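Local coordinates for dihydrodipicolinate synthase (Bacillus clausii KSM-K16, PDB 3E96), which probably acts as a 4-hydroxy-tetrahydrodipicolinate synthase, a lyase of the DapA family built on a TIM-barrel fold, at residues Gly99-Lys103 with Ala135-Pro139; Phe138-Phe144 with Asn162-Tyr168. One frame throughout, in Å; residues are numbered along the deposited sequence.

Both contacts lie in the same sector of an eight-stranded parallel (beta/alpha) barrel, their centres about 12 Å apart, and they share Phe138 and Pro139. Contact 1 is in the outer layer, where helix 92-105 meets the end of helix 122-136. Contact 2 is in the barrel wall, where strand 140-144 pairs with strand 163-168. Along the chain, helix 92-105 comes first, followed by helix 122-136, the short connection through Phe138 and Pro139, strand 140-144 and, after helix 152-157, strand 163-168. A single connection thus passes from a helix-helix seam into the strand pair carrying Tyr143 and Lys167, the predicted proton donor/acceptor and Schiff-base lysine.

Contact 1 of 2, residues Gly99-Lys103 with Ala135-Pro139; sequences GNAAK and ALDFP
Lys103 lies across Phe138 and reaches Leu136, joining two neighbouring helices in the outer layer of the TIM barrel: helix 92-105 and the C-terminal end of helix 122-136. From a CB directed toward the other segment, the lysine chain starts with CG anti to the carbonyl carbon (chi1 -69°). This sets CG over the centre of the Phe138 ring, 3.4 Å from the centroid and only 9° off the ring normal, a CH-pi contact. CD moves on over the root of the ring, 3.7 Å from Phe138 CB. A bend at chi3 (57°) then brings CE to 3.7 Å from Leu136 O, and NZ donates a 2.8 Å hydrogen bond to that oxygen, lying in the plane of the carbonyl. Lysine suits this place because its methylenes can cover an aromatic face while its ammonium reaches a carbonyl at the helix terminus, where the helix dipole would probably favour a positive charge. Asp137, with positive phi, takes the chain out of the helix and on to Phe138. The opposite face of the Phe138 ring is met near its rim by Pro139 CD. Deeper in the seam, Leu136 spreads its methyls against the backbone of the other helix, with CD2 3.7 Å from Gly99 C. Glycine fits there for want of room: a CB on Gly99 would fall about 2.5 Å from Leu136 CD1.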
loop_
_atom_site.group_PDB
_atom_site.type_symbol
_atom_site.label_atom_id
_atom_site.label_comp_id
_atom_site.label_asym_id
_atom_site.label_seq_id
_atom_site.Cartn_x
_atom_site.Cartn_y
_atom_site.Cartn_z
ATOM N N GLY B 99 -6.710 -5.605 -15.587
ATOM C CA GLY B 99 -8.110 -5.917 -15.826
ATOM C C GLY B 99 -8.345 -6.474 -17.222
ATOM O O GLY B 99 -9.052 -7.467 -17.398
ATOM N N ASN B 100 -7.756 -5.828 -18.222
ATOM C CA ASN B 100 -7.903 -6.281 -19.599
ATOM C C ASN B 100 -7.255 -7.654 -19.780
ATOM O O ASN B 100 -7.718 -8.469 -20.580
ATOM C CB ASN B 100 -7.283 -5.255 -20.551
ATOM C CG ASN B 100 -8.223 -4.104 -20.850
ATOM O OD1 ASN B 100 -7.793 -2.975 -21.090
ATOM N ND2 ASN B 100 -9.517 -4.389 -20.854
ATOM N N ALA B 101 -6.193 -7.914 -19.023
ATOM C CA ALA B 101 -5.505 -9.200 -19.092
ATOM C C ALA B 101 -6.414 -10.291 -18.522
ATOM O O ALA B 101 -6.530 -11.378 -19.092
ATOM C CB ALA B 101 -4.196 -9.139 -18.308
ATOM N N ALA B 102 -7.058 -9.998 -17.396
ATOM C CA ALA B 102 -7.964 -10.956 -16.766
ATOM C C ALA B 102 -9.136 -11.255 -17.702
ATOM O O ALA B 102 -9.580 -12.401 -17.813
ATOM C CB ALA B 102 -8.480 -10.398 -15.445
ATOM N N LYS B 103 -9.640 -10.218 -18.367
ATOM C CA LYS B 103 -10.751 -10.381 -19.302
ATOM C C LYS B 103 -10.349 -11.336 -20.419
ATOM O O LYS B 103 -11.067 -12.286 -20.734
ATOM C CB LYS B 103 -11.138 -9.032 -19.913
ATOM C CG LYS B 103 -11.778 -8.062 -18.935
ATOM C CD LYS B 103 -11.808 -6.644 -19.492
ATOM C CE LYS B 103 -12.546 -6.562 -20.821
ATOM N NZ LYS B 103 -12.502 -5.171 -21.352
ATOM N N ALA B 135 -13.249 2.348 -18.043
ATOM C CA ALA B 135 -12.273 1.934 -19.044
ATOM C C ALA B 135 -12.376 0.443 -19.355
ATOM O O ALA B 135 -12.269 0.027 -20.512
ATOM C CB ALA B 135 -10.857 2.270 -18.573
ATOM N N LEU B 136 -12.592 -0.368 -18.325
ATOM C CA LEU B 136 -12.684 -1.810 -18.516
ATOM C C LEU B 136 -13.996 -2.281 -19.127
ATOM O O LEU B 136 -14.008 -3.242 -19.897
ATOM C CB LEU B 136 -12.462 -2.541 -17.189
ATOM C CG LEU B 136 -11.046 -2.509 -16.606
ATOM C CD1 LEU B 136 -11.034 -3.242 -15.266
ATOM C CD2 LEU B 136 -10.064 -3.161 -17.581
ATOM N N ASP B 137 -15.093 -1.615 -18.779
ATOM C CA ASP B 137 -16.408 -1.998 -19.289
ATOM C C ASP B 137 -16.545 -3.507 -19.086
ATOM O O ASP B 137 -16.842 -4.260 -20.018
ATOM C CB ASP B 137 -16.513 -1.635 -20.774
ATOM C CG ASP B 137 -17.908 -1.851 -21.332
ATOM O OD1 ASP B 137 -18.884 -1.437 -20.671
ATOM O OD2 ASP B 137 -18.027 -2.422 -22.437
ATOM N N PHE B 138 -16.319 -3.935 -17.849
ATOM C CA PHE B 138 -16.359 -5.345 -17.477
ATOM C C PHE B 138 -16.868 -5.392 -16.032
ATOM O O PHE B 138 -16.620 -4.466 -15.261
ATOM C CB PHE B 138 -14.929 -5.892 -17.566
ATOM C CG PHE B 138 -14.822 -7.381 -17.460
ATOM C CD1 PHE B 138 -15.381 -8.207 -18.428
ATOM C CD2 PHE B 138 -14.109 -7.960 -16.416
ATOM C CE1 PHE B 138 -15.226 -9.587 -18.362
ATOM C CE2 PHE B 138 -13.947 -9.340 -16.341
ATOM C CZ PHE B 138 -14.507 -10.153 -17.317
ATOM N N PRO B 139 -17.591 -6.463 -15.648
ATOM C CA PRO B 139 -18.104 -6.554 -14.275
ATOM C C PRO B 139 -17.002 -6.302 -13.257
ATOM O O PRO B 139 -15.939 -6.923 -13.317
ATOM C CB PRO B 139 -18.661 -7.970 -14.213
ATOM C CG PRO B 139 -19.197 -8.151 -15.613
ATOM C CD PRO B 139 -18.046 -7.614 -16.449
#

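Contact 2 of 2, residues Phe138-Phe144 with Asn162-Tyr168; sequences FPSLVYF and NLVGVKY
The Tyr143 ring has Lys167 O above one face, 4.1 Å from the plane and offset toward the rim, while Lys167 CD lies in the ring plane at its edge. Lys167 CB also touches Tyr143 CD1, at 3.6 Å, before the extended lysine chain runs on past Leu141 CD2, 4.2 Å from Lys167 CE. Tyr143 OH is hydrogen-bonded to Gly194 O. The pairing sets the predicted proton donor/acceptor Tyr143 beside the predicted Schiff-base lysine, Lys167, on one face, consistent with a DapA-type active site inside the barrel. Across the sheet, the rings of Phe144 and Tyr168 lie side by side, both with CG anti to the backbone N (chi1 near -158°) and so pointing the same way; their planes differ by 28°, with little overlap, and Phe144 CD2 meets Tyr168 CE1.

The strands run parallel, with Ser140 N donating to Asn162 O and Ser140 O accepting from Val164 N. A beta bulge then shifts the register by one, so Leu141 pairs with Gly165; glycine suits that position, since a CB would sit tightly, 3.4 Å from Leu141 CG. Beyond it Val142 N bonds Gly165 O at a longer 3.3 Å, Lys167 N bonds Val142 O (N-H...O 163°), and Phe144 N bonds Lys167 O.

Just before strand 163-168, Asn162 CB packs 3.4 Å from Phe138 O, which also accepts Ser140 OG at 2.8 Å. A glycine in place of Asn162 would keep the backbone bond to Ser140 but would probably open a gap beside the Phe138-Pro139 backbone.

Outward, compact branched Val142 and Val166 suit an apolar, helix-covered layer: Phe129 of helix 122-136 and Leu154 of helix 152-157 touch Val142, Ile133 and Leu157 touch Leu163. Inward, Tyr143 and Lys167 touch Met111 of strand 109-112.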
loop_
_atom_site.group_PDB
_atom_site.type_symbol
_atom_site.label_atom_id
_atom_site.label_comp_id
_atom_site.label_asym_id
_atom_site.label_seq_id
_atom_site.Cartn_x
_atom_site.Cartn_y
_atom_site.Cartn_z
ATOM N N PHE B 138 -16.319 -3.935 -17.849
ATOM C CA PHE B 138 -16.359 -5.345 -17.477
ATOM C C PHE B 138 -16.868 -5.392 -16.032
ATOM O O PHE B 138 -16.620 -4.466 -15.261
ATOM C CB PHE B 138 -14.929 -5.892 -17.566
ATOM C CG PHE B 138 -14.822 -7.381 -17.460
ATOM C CD1 PHE B 138 -15.381 -8.207 -18.428
ATOM C CD2 PHE B 138 -14.109 -7.960 -16.416
ATOM C CE1 PHE B 138 -15.226 -9.587 -18.362
ATOM C CE2 PHE B 138 -13.947 -9.340 -16.341
ATOM C CZ PHE B 138 -14.507 -10.153 -17.317
ATOM N N PRO B 139 -17.591 -6.463 -15.648
ATOM C CA PRO B 139 -18.104 -6.554 -14.275
ATOM C C PRO B 139 -17.002 -6.302 -13.257
ATOM O O PRO B 139 -15.939 -6.923 -13.317
ATOM C CB PRO B 139 -18.661 -7.970 -14.213
ATOM C CG PRO B 139 -19.197 -8.151 -15.613
ATOM C CD PRO B 139 -18.046 -7.614 -16.449
ATOM N N SER B 140 -17.262 -5.389 -12.326
ATOM C CA SER B 140 -16.269 -5.024 -11.324
ATOM C C SER B 140 -16.806 -4.951 -9.904
ATOM O O SER B 140 -17.971 -4.617 -9.683
ATOM C CB SER B 140 -15.672 -3.646 -11.649
ATOM O OG SER B 140 -15.205 -3.562 -12.982
ATOM N N LEU B 141 -15.937 -5.271 -8.951
ATOM C CA LEU B 141 -16.256 -5.161 -7.534
ATOM C C LEU B 141 -15.179 -4.234 -6.993
ATOM O O LEU B 141 -14.105 -4.115 -7.588
ATOM C CB LEU B 141 -16.143 -6.500 -6.802
ATOM C CG LEU B 141 -17.168 -7.594 -7.077
ATOM C CD1 LEU B 141 -16.831 -8.304 -8.378
ATOM C CD2 LEU B 141 -17.156 -8.579 -5.923
ATOM N N VAL B 142 -15.465 -3.562 -5.885
ATOM C CA VAL B 142 -14.476 -2.690 -5.271
ATOM C C VAL B 142 -14.281 -3.129 -3.823
ATOM O O VAL B 142 -15.243 -3.530 -3.153
ATOM C CB VAL B 142 -14.910 -1.202 -5.293
ATOM C CG1 VAL B 142 -15.102 -0.733 -6.736
ATOM C CG2 VAL B 142 -16.179 -1.019 -4.494
ATOM N N TYR B 143 -13.035 -3.083 -3.357
ATOM C CA TYR B 143 -12.705 -3.447 -1.984
ATOM C C TYR B 143 -12.569 -2.109 -1.262
ATOM O O TYR B 143 -11.604 -1.373 -1.468
ATOM C CB TYR B 143 -11.380 -4.217 -1.922
ATOM C CG TYR B 143 -11.213 -4.990 -0.630
ATOM C CD1 TYR B 143 -11.823 -6.237 -0.457
ATOM C CD2 TYR B 143 -10.486 -4.463 0.434
ATOM C CE1 TYR B 143 -11.711 -6.937 0.748
ATOM C CE2 TYR B 143 -10.367 -5.153 1.641
ATOM C CZ TYR B 143 -10.982 -6.387 1.791
ATOM O OH TYR B 143 -10.873 -7.068 2.984
ATOM N N PHE B 144 -13.548 -1.807 -0.419
ATOM C CA PHE B 144 -13.630 -0.539 0.307
ATOM C C PHE B 144 -13.232 -0.768 1.768
ATOM O O PHE B 144 -14.002 -1.345 2.534
ATOM C CB PHE B 144 -15.079 -0.053 0.216
ATOM C CG PHE B 144 -15.256 1.418 0.436
ATOM C CD1 PHE B 144 -14.896 2.328 -0.552
ATOM C CD2 PHE B 144 -15.808 1.889 1.620
ATOM C CE1 PHE B 144 -15.088 3.694 -0.363
ATOM C CE2 PHE B 144 -16.003 3.251 1.823
ATOM C CZ PHE B 144 -15.641 4.158 0.825
ATOM N N ASN B 162 -21.495 -1.445 -14.609
ATOM C CA ASN B 162 -20.570 -2.536 -14.354
ATOM C C ASN B 162 -20.111 -2.730 -12.916
ATOM O O ASN B 162 -19.292 -3.604 -12.645
ATOM C CB ASN B 162 -19.374 -2.423 -15.296
ATOM C CG ASN B 162 -19.720 -2.852 -16.706
ATOM O OD1 ASN B 162 -19.331 -2.211 -17.683
ATOM N ND2 ASN B 162 -20.455 -3.954 -16.819
ATOM N N LEU B 163 -20.617 -1.918 -11.993
ATOM C CA LEU B 163 -20.257 -2.113 -10.590
ATOM C C LEU B 163 -21.284 -3.134 -10.109
ATOM O O LEU B 163 -22.462 -2.804 -9.922
ATOM C CB LEU B 163 -20.383 -0.818 -9.783
ATOM C CG LEU B 163 -20.034 -0.995 -8.298
ATOM C CD1 LEU B 163 -18.559 -1.355 -8.161
ATOM C CD2 LEU B 163 -20.334 0.273 -7.530
ATOM N N VAL B 164 -20.846 -4.377 -9.927
ATOM C CA VAL B 164 -21.756 -5.437 -9.514
ATOM C C VAL B 164 -21.702 -5.790 -8.039
ATOM O O VAL B 164 -22.550 -6.533 -7.548
ATOM C CB VAL B 164 -21.514 -6.729 -10.335
ATOM C CG1 VAL B 164 -21.737 -6.451 -11.810
ATOM C CG2 VAL B 164 -20.103 -7.247 -10.103
ATOM N N GLY B 165 -20.710 -5.268 -7.332
ATOM C CA GLY B 165 -20.613 -5.578 -5.922
ATOM C C GLY B 165 -19.581 -4.776 -5.172
ATOM O O GLY B 165 -18.687 -4.165 -5.754
ATOM N N VAL B 166 -19.720 -4.775 -3.855
ATOM C CA VAL B 166 -18.799 -4.059 -2.998
ATOM C C VAL B 166 -18.386 -4.965 -1.850
ATOM O O VAL B 166 -19.235 -5.523 -1.157
ATOM C CB VAL B 166 -19.456 -2.799 -2.384
ATOM C CG1 VAL B 166 -18.523 -2.177 -1.347
ATOM C CG2 VAL B 166 -19.788 -1.790 -3.475
ATOM N N LYS B 167 -17.082 -5.137 -1.674
ATOM C CA LYS B 167 -16.588 -5.922 -0.558
ATOM C C LYS B 167 -16.305 -4.847 0.476
ATOM O O LYS B 167 -15.267 -4.188 0.436
ATOM C CB LYS B 167 -15.312 -6.678 -0.942
ATOM C CG LYS B 167 -15.595 -7.878 -1.838
ATOM C CD LYS B 167 -14.343 -8.687 -2.134
ATOM C CE LYS B 167 -14.695 -9.970 -2.882
ATOM N NZ LYS B 167 -13.485 -10.792 -3.151
ATOM N N TYR B 168 -17.274 -4.633 1.362
ATOM C CA TYR B 168 -17.160 -3.613 2.401
ATOM C C TYR B 168 -16.256 -4.167 3.489
ATOM O O TYR B 168 -16.576 -5.184 4.104
ATOM C CB TYR B 168 -18.539 -3.290 2.967
ATOM C CG TYR B 168 -18.587 -1.953 3.656
ATOM C CD1 TYR B 168 -18.701 -0.771 2.920
ATOM C CD2 TYR B 168 -18.488 -1.862 5.043
ATOM C CE1 TYR B 168 -18.714 0.472 3.552
ATOM C CE2 TYR B 168 -18.496 -0.635 5.683
ATOM C CZ TYR B 168 -18.609 0.531 4.939
ATOM O OH TYR B 168 -18.613 1.748 5.590
#